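Local atomic coordinates of ectonucleoside triphosphate diphosphohydrolase 4 (Homo sapiens, PDB entry 6WG5), a protein that belongs to the GDA1/CD39 (nucleoside phosphatase) family, whose members share the two-lobed fold of the actin-like ATPase superfamily. Residues I44-G49 against L127-T132; S53-Y58 against S107-F112; T309-D314 against Q335-R340. All blocks are in the same frame, centred on the assembly; numbering follows the deposited sequence.

Interaction 1 of 3, residues I44-G49 against L127-T132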
# COMPACT_ATOMS: atom_id res chain seq x y z
N ILE A 44 15.98 -10.42 -8.06
CA ILE A 44 16.37 -9.53 -6.98
C ILE A 44 15.71 -8.17 -7.20
O ILE A 44 15.76 -7.62 -8.30
CB ILE A 44 17.90 -9.38 -6.89
CG1 ILE A 44 18.56 -10.74 -6.68
CG2 ILE A 44 18.28 -8.45 -5.74
CD1 ILE A 44 19.98 -10.82 -7.20
N VAL A 45 15.10 -7.64 -6.14
CA VAL A 45 14.46 -6.33 -6.17
C VAL A 45 14.99 -5.51 -5.00
O VAL A 45 15.07 -6.02 -3.87
CB VAL A 45 12.93 -6.43 -6.09
CG1 VAL A 45 12.29 -5.06 -6.23
CG2 VAL A 45 12.41 -7.38 -7.16
N VAL A 46 15.36 -4.26 -5.26
CA VAL A 46 15.81 -3.33 -4.23
C VAL A 46 14.75 -2.24 -4.10
O VAL A 46 14.44 -1.54 -5.07
CB VAL A 46 17.18 -2.73 -4.56
CG1 VAL A 46 17.54 -1.62 -3.57
CG2 VAL A 46 18.25 -3.81 -4.53
N ASP A 47 14.20 -2.10 -2.90
CA ASP A 47 13.28 -1.01 -2.57
C ASP A 47 14.10 0.14 -2.00
O ASP A 47 14.60 0.06 -0.87
CB ASP A 47 12.22 -1.48 -1.58
CG ASP A 47 11.44 -0.33 -0.97
OD1 ASP A 47 11.40 0.77 -1.57
OD2 ASP A 47 10.87 -0.52 0.13
N CYS A 48 14.25 1.22 -2.78
CA CYS A 48 15.01 2.40 -2.37
C CYS A 48 14.02 3.44 -1.85
O CYS A 48 13.54 4.29 -2.59
CB CYS A 48 15.84 2.94 -3.52
SG CYS A 48 17.34 1.98 -3.86
N GLY A 49 13.74 3.38 -0.55
CA GLY A 49 12.83 4.31 0.08
C GLY A 49 13.55 5.54 0.63
O GLY A 49 14.76 5.72 0.46
N LEU A 127 18.31 -8.07 -11.76
CA LEU A 127 18.35 -7.15 -10.62
C LEU A 127 17.53 -5.92 -10.97
O LEU A 127 17.76 -5.30 -12.01
CB LEU A 127 19.79 -6.76 -10.29
CG LEU A 127 20.00 -5.60 -9.31
CD1 LEU A 127 19.50 -5.94 -7.92
CD2 LEU A 127 21.47 -5.20 -9.28
N TYR A 128 16.59 -5.57 -10.10
CA TYR A 128 15.75 -4.39 -10.27
C TYR A 128 15.93 -3.48 -9.06
O TYR A 128 15.78 -3.93 -7.92
CB TYR A 128 14.28 -4.77 -10.45
CG TYR A 128 14.01 -5.63 -11.66
CD1 TYR A 128 14.00 -5.07 -12.94
CD2 TYR A 128 13.77 -6.99 -11.54
CE1 TYR A 128 13.76 -5.84 -14.06
CE2 TYR A 128 13.53 -7.77 -12.66
CZ TYR A 128 13.52 -7.19 -13.91
OH TYR A 128 13.28 -7.96 -15.03
N ILE A 129 16.25 -2.22 -9.31
CA ILE A 129 16.40 -1.21 -8.27
C ILE A 129 15.33 -0.15 -8.52
O ILE A 129 15.42 0.61 -9.49
CB ILE A 129 17.80 -0.59 -8.26
CG1 ILE A 129 18.85 -1.68 -7.99
CG2 ILE A 129 17.89 0.51 -7.20
CD1 ILE A 129 20.28 -1.20 -8.05
N LEU A 130 14.32 -0.11 -7.66
CA LEU A 130 13.17 0.76 -7.83
C LEU A 130 13.08 1.70 -6.64
O LEU A 130 12.96 1.25 -5.49
CB LEU A 130 11.89 -0.07 -7.97
CG LEU A 130 11.99 -1.22 -8.98
CD1 LEU A 130 10.73 -2.07 -8.95
CD2 LEU A 130 12.25 -0.68 -10.38
N CYS A 131 13.13 3.00 -6.91
CA CYS A 131 13.16 4.03 -5.88
C CYS A 131 11.81 4.72 -5.79
O CYS A 131 11.13 4.91 -6.81
CB CYS A 131 14.25 5.06 -6.17
SG CYS A 131 15.79 4.35 -6.80
N THR A 132 11.41 5.10 -4.58
CA THR A 132 10.09 5.65 -4.34
C THR A 132 10.14 7.14 -4.01
O THR A 132 10.60 7.94 -4.82
CB THR A 132 9.38 4.86 -3.23
OG1 THR A 132 10.21 4.82 -2.07
CG2 THR A 132 9.08 3.44 -3.69
O HOH W 1 8.68 2.38 -0.41
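Ile-44, Val-46 and Cys-48 face the same side of the sheet as Leu-127, Ile-129 and Cys-131, each beside its partner on the next strand. At the start of this row Ile-44 and Leu-127 cross obliquely, with Ile-44 CG2 3.5 Å from Leu-127 CD1. Leu-127 brings its end nearer to strand 44-48 than its base, chi2 (66°) placing the CD1 that does the touching. Val-46 and Ile-129 instead stand side by side, pointing the same way, with Val-46 CB 4.0 Å from Ile-129 CG1. Ile-129 also reaches forward, placing CG2 3.7 Å from Cys-48 SG. Beyond it, Cys-131 SG lies 3.6 Å from Cys-48 CB, a packing contact.

The other face is more sparsely joined: Val-45 CG1 is 4.3 Å from Leu-130 CD1, and both Val-45 and Tyr-128 touch helix 479-487. Asp-47 turns OD2 to Arg-54 in a salt bridge, while its OD1 and Thr-132 OG1 share a weakly held water. Thr-132 sits at the N-cap position of helix 133-136.

A ladder of backbone bonds sets this register. Val-46 donates N-H to Tyr-128 O (N to O 2.7 Å) and accepts from Leu-130 N at its own O. Cys-48 N to Leu-130 O is nearly straight, with 179° at the hydrogen. With strand directions only 16° apart, this is consistent with the parallel pairing of the first strand with the one after the first helical crossover in the RNase H-like core of actin-type folds.

Interaction 2 of 3, residues S53-Y58 against S107-F112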
# COMPACT_ATOMS: atom_id res chain seq x y z
N SER A 53 17.00 1.54 2.39
CA SER A 53 16.88 0.66 1.24
C SER A 53 16.84 -0.78 1.71
O SER A 53 17.52 -1.15 2.67
CB SER A 53 18.04 0.86 0.26
OG SER A 53 18.03 2.18 -0.28
N ARG A 54 16.06 -1.60 1.01
CA ARG A 54 15.91 -3.02 1.32
C ARG A 54 16.02 -3.82 0.04
O ARG A 54 15.64 -3.36 -1.04
CB ARG A 54 14.57 -3.32 2.01
CG ARG A 54 14.15 -2.28 3.04
CD ARG A 54 13.33 -1.16 2.42
NE ARG A 54 13.31 0.04 3.25
CZ ARG A 54 12.60 1.13 2.98
NH1 ARG A 54 11.85 1.19 1.89
NH2 ARG A 54 12.64 2.17 3.80
N VAL A 55 16.55 -5.04 0.17
CA VAL A 55 16.72 -5.95 -0.96
C VAL A 55 15.97 -7.24 -0.66
O VAL A 55 16.00 -7.73 0.48
CB VAL A 55 18.21 -6.23 -1.24
CG1 VAL A 55 18.91 -6.74 0.01
CG2 VAL A 55 18.36 -7.23 -2.39
N PHE A 56 15.30 -7.77 -1.67
CA PHE A 56 14.56 -9.02 -1.56
C PHE A 56 15.01 -9.96 -2.67
O PHE A 56 15.09 -9.55 -3.83
CB PHE A 56 13.04 -8.80 -1.66
CG PHE A 56 12.50 -7.81 -0.66
CD1 PHE A 56 11.87 -8.25 0.49
CD2 PHE A 56 12.60 -6.45 -0.88
CE1 PHE A 56 11.37 -7.35 1.41
CE2 PHE A 56 12.10 -5.55 0.03
CZ PHE A 56 11.48 -6.00 1.18
N VAL A 57 15.29 -11.21 -2.31
CA VAL A 57 15.61 -12.24 -3.29
C VAL A 57 14.38 -13.13 -3.43
O VAL A 57 13.89 -13.69 -2.45
CB VAL A 57 16.84 -13.07 -2.87
CG1 VAL A 57 17.13 -14.14 -3.91
CG2 VAL A 57 18.04 -12.16 -2.69
N TYR A 58 13.89 -13.25 -4.66
CA TYR A 58 12.77 -14.12 -4.98
C TYR A 58 13.24 -15.27 -5.86
O TYR A 58 14.14 -15.10 -6.69
CB TYR A 58 11.65 -13.35 -5.69
CG TYR A 58 11.06 -12.24 -4.87
CD1 TYR A 58 10.01 -12.48 -3.99
CD2 TYR A 58 11.55 -10.94 -4.96
CE1 TYR A 58 9.46 -11.47 -3.24
CE2 TYR A 58 11.00 -9.92 -4.21
CZ TYR A 58 9.96 -10.19 -3.34
OH TYR A 58 9.42 -9.18 -2.59
N SER A 107 26.28 -1.36 -2.13
CA SER A 107 27.14 -2.53 -2.22
C SER A 107 26.82 -3.57 -1.15
O SER A 107 26.77 -4.77 -1.49
CB SER A 107 28.61 -2.10 -2.14
OG SER A 107 29.01 -1.46 -3.33
N PRO A 108 26.61 -3.21 0.12
CA PRO A 108 26.26 -4.24 1.11
C PRO A 108 25.02 -5.04 0.75
O PRO A 108 24.91 -6.21 1.14
CB PRO A 108 26.06 -3.43 2.40
CG PRO A 108 26.83 -2.18 2.19
CD PRO A 108 26.74 -1.88 0.73
N LEU A 109 24.08 -4.45 0.02
CA LEU A 109 22.86 -5.17 -0.36
C LEU A 109 23.12 -6.16 -1.48
O LEU A 109 22.59 -7.28 -1.46
CB LEU A 109 21.77 -4.18 -0.78
CG LEU A 109 21.34 -3.14 0.25
CD1 LEU A 109 20.27 -2.23 -0.34
CD2 LEU A 109 20.82 -3.81 1.52
N LEU A 110 23.93 -5.78 -2.47
CA LEU A 110 24.16 -6.66 -3.61
C LEU A 110 25.09 -7.81 -3.24
O LEU A 110 24.91 -8.94 -3.71
CB LEU A 110 24.73 -5.86 -4.78
CG LEU A 110 23.85 -4.70 -5.29
CD1 LEU A 110 24.51 -4.02 -6.47
CD2 LEU A 110 22.46 -5.18 -5.65
N ASN A 111 26.10 -7.54 -2.41
CA ASN A 111 26.92 -8.63 -1.89
C ASN A 111 26.08 -9.62 -1.10
O ASN A 111 26.30 -10.84 -1.17
CB ASN A 111 28.05 -8.07 -1.03
CG ASN A 111 29.06 -7.28 -1.83
OD1 ASN A 111 29.51 -7.73 -2.89
ND2 ASN A 111 29.43 -6.10 -1.34
N PHE A 112 25.11 -9.12 -0.34
CA PHE A 112 24.19 -9.99 0.38
C PHE A 112 23.44 -10.91 -0.58
O PHE A 112 23.34 -12.12 -0.36
CB PHE A 112 23.21 -9.16 1.20
CG PHE A 112 22.14 -9.96 1.88
CD1 PHE A 112 22.35 -10.50 3.14
CD2 PHE A 112 20.92 -10.16 1.26
CE1 PHE A 112 21.36 -11.23 3.76
CE2 PHE A 112 19.93 -10.90 1.89
CZ PHE A 112 20.15 -11.43 3.14
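Leu-109 meets Val-55 in a purely apolar contact, the two side chains sliding past each other in opposite directions as one leaves the helix and the other the strand. Val-55 presents CG1, the methyl that its first torsion (55°) sets between the backbone N and the carbonyl carbon. That methyl is the meeting point of the contact: it lies 3.8 Å from Leu-109 CD2 and 3.9 Å from Leu-109 CB, so the leucine touches it with both the base and one branch of its side chain. The other valine methyl, CG2, packs against Ile-44 on the adjacent strand.

Leu-109 is extended at its second torsion (chi2 179°), which carries CD1 past the valine to Ser-53, where it stops 3.9 Å from Ser-53 CB. The two branches of one leucine therefore bridge two successive residues on this face of the strand. The serine offers its methylene to the leucine, while its OG is hydrogen-bonded to Tyr-105 OH.

One turn further along the helix, the Phe-112 ring approaches the valine obliquely, with CD2 4.2 Å from Val-55 CG1, and also touches Val-84 and Met-86.

The helix and strand segments run almost parallel, 12° between their N-to-C directions, with axes 8.8 Å apart at closest approach. Helix 107-116 thus lies over the face of the sheet formed here by strands 53-61, 85-88 and 40-48. Leu-109 packs on Met-86, and Leu-110 reaches Leu-127 on strand 127-131. Phe-56 and Tyr-58, on the reverse face of strand 53-61, pack against helix 479-487.

Interaction 3 of 3, residues T309-D314 against Q335-R340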
# COMPACT_ATOMS: atom_id res chain seq x y z
N THR A 309 -11.48 30.36 24.46
CA THR A 309 -10.47 31.04 23.65
C THR A 309 -9.19 30.22 23.57
O THR A 309 -8.51 30.24 22.54
CB THR A 309 -10.20 32.43 24.21
OG1 THR A 309 -9.23 33.11 23.39
CG2 THR A 309 -9.68 32.36 25.64
N GLY A 310 -8.85 29.49 24.63
CA GLY A 310 -7.67 28.64 24.64
C GLY A 310 -6.38 29.33 25.01
O GLY A 310 -5.32 28.69 24.95
N LEU A 311 -6.42 30.59 25.42
CA LEU A 311 -5.20 31.35 25.66
C LEU A 311 -4.55 31.02 27.00
O LEU A 311 -3.34 31.22 27.15
CB LEU A 311 -5.50 32.85 25.58
CG LEU A 311 -5.88 33.33 24.18
CD1 LEU A 311 -6.62 34.65 24.23
CD2 LEU A 311 -4.63 33.45 23.31
N THR A 312 -5.31 30.53 27.97
CA THR A 312 -4.78 30.09 29.25
C THR A 312 -5.44 28.78 29.62
O THR A 312 -6.54 28.47 29.14
CB THR A 312 -4.99 31.12 30.36
OG1 THR A 312 -6.39 31.29 30.59
CG2 THR A 312 -4.36 32.45 29.99
N PRO A 313 -4.81 27.98 30.49
CA PRO A 313 -5.39 26.67 30.84
C PRO A 313 -6.77 26.75 31.46
O PRO A 313 -7.51 25.76 31.40
CB PRO A 313 -4.37 26.09 31.82
CG PRO A 313 -3.10 26.81 31.54
CD PRO A 313 -3.51 28.20 31.15
N ASP A 314 -7.15 27.88 32.04
CA ASP A 314 -8.45 28.01 32.69
C ASP A 314 -9.58 28.24 31.70
O ASP A 314 -10.75 28.11 32.09
CB ASP A 314 -8.42 29.15 33.70
CG ASP A 314 -7.51 28.86 34.88
OD1 ASP A 314 -7.97 28.18 35.83
OD2 ASP A 314 -6.34 29.30 34.86
N GLN A 335 3.35 31.00 20.36
CA GLN A 335 2.13 31.04 21.15
C GLN A 335 1.78 29.64 21.66
O GLN A 335 2.40 28.64 21.30
CB GLN A 335 0.98 31.61 20.33
CG GLN A 335 1.17 33.05 19.89
CD GLN A 335 1.21 34.01 21.06
OE1 GLN A 335 0.20 34.22 21.74
NE2 GLN A 335 2.37 34.61 21.30
N THR A 336 0.75 29.58 22.50
CA THR A 336 0.26 28.33 23.05
C THR A 336 -1.25 28.41 23.19
O THR A 336 -1.77 29.41 23.69
CB THR A 336 0.91 28.02 24.41
OG1 THR A 336 2.27 27.61 24.21
CG2 THR A 336 0.15 26.91 25.14
N ILE A 337 -1.93 27.36 22.75
CA ILE A 337 -3.37 27.23 22.89
C ILE A 337 -3.64 25.96 23.68
O ILE A 337 -3.06 24.91 23.39
CB ILE A 337 -4.08 27.20 21.53
CG1 ILE A 337 -3.82 28.50 20.77
CG2 ILE A 337 -5.58 26.97 21.70
CD1 ILE A 337 -4.28 29.76 21.50
N TYR A 338 -4.52 26.06 24.68
CA TYR A 338 -4.79 24.96 25.59
C TYR A 338 -6.12 24.30 25.23
O TYR A 338 -7.10 24.98 24.91
CB TYR A 338 -4.82 25.46 27.03
CG TYR A 338 -3.51 26.09 27.46
CD1 TYR A 338 -2.46 25.31 27.92
CD2 TYR A 338 -3.33 27.46 27.39
CE1 TYR A 338 -1.26 25.88 28.31
CE2 TYR A 338 -2.13 28.04 27.78
CZ TYR A 338 -1.10 27.25 28.23
OH TYR A 338 0.09 27.82 28.62
N LEU A 339 -6.13 22.97 25.28
CA LEU A 339 -7.30 22.18 24.93
C LEU A 339 -7.69 21.29 26.10
O LEU A 339 -6.88 20.99 26.98
CB LEU A 339 -7.04 21.31 23.69
CG LEU A 339 -6.20 21.91 22.55
CD1 LEU A 339 -6.00 20.87 21.46
CD2 LEU A 339 -6.85 23.16 21.99
N ARG A 340 -8.95 20.85 26.09
CA ARG A 340 -9.42 19.84 27.02
C ARG A 340 -10.37 18.92 26.26
O ARG A 340 -11.31 19.39 25.61
CB ARG A 340 -10.14 20.45 28.22
CG ARG A 340 -10.33 19.49 29.38
CD ARG A 340 -11.67 19.70 30.06
NE ARG A 340 -11.86 21.08 30.48
CZ ARG A 340 -13.05 21.65 30.69
NH1 ARG A 340 -13.12 22.91 31.07
NH2 ARG A 340 -14.17 20.95 30.50
O HOH W 2 -0.20 31.08 28.55
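Ile-337 and Tyr-338 receive the loop 309-314, mainly through Gly-310, Leu-311 and Pro-313. Just before them on the strand, Thr-336 contributes indirectly: its CG2 stands 3.4 Å above the plane of the Tyr-338 ring, offset toward the rim, on the face turned away from the proline.

Ile-337 lies alongside Leu-311, both side chains pointing the same way, with Ile-337 CD1 4.1 Å from Leu-311 CD2. Ile-337 CA also makes a CA-H...O contact with Gly-310 O.

That same oxygen accepts the backbone N-H of Tyr-338, N to O 2.8 Å, with the donor in the carbonyl plane on a lone pair. Gly-310 makes this bond from a left-handed backbone conformation (phi 85°). The tyrosine ring then meets the loop on two sides. Pro-313 CG sits over the centre of one face, 3.8 Å from the ring centroid and 9° off the normal, a well-aligned CH-pi contact; Pro-313 CD adds an approach of 3.6 Å to Tyr-338 CE2. At the ring edge, Leu-311 O comes within 3.5 Å of Tyr-338 CE2, and a water links Tyr-338 OH to Leu-311 O, the latter bond weak.

Arg-340 continues the strand by backbone pairing with Tyr-317 and Asp-319. The result is a proline-tyrosine CH-pi packing that ties the loop leading into strand 317-319 to the central strand of a small three-stranded sheet.

In the fold
Interactions 1 and 2 belong to one core. Their centres are 9 Å apart, and strands 40-48 and 53-61 are antiparallel neighbours in a single sheet. They touch directly: Asp-47 OD2 lies 2.6 Å from Arg-54 NH1, and Val-45 O probably accepts a hydrogen bond from Phe-56 N. Interaction 2 falls between the two segments of interaction 1 in sequence, and its helix precedes strand 127-131, an order consistent with an RNase H-like unit. Interaction 3 comes later in the chain and is remote: its centre is 47 Å from interaction 1 and 51 Å from interaction 2, with nearest atoms about 32 Å away in both cases.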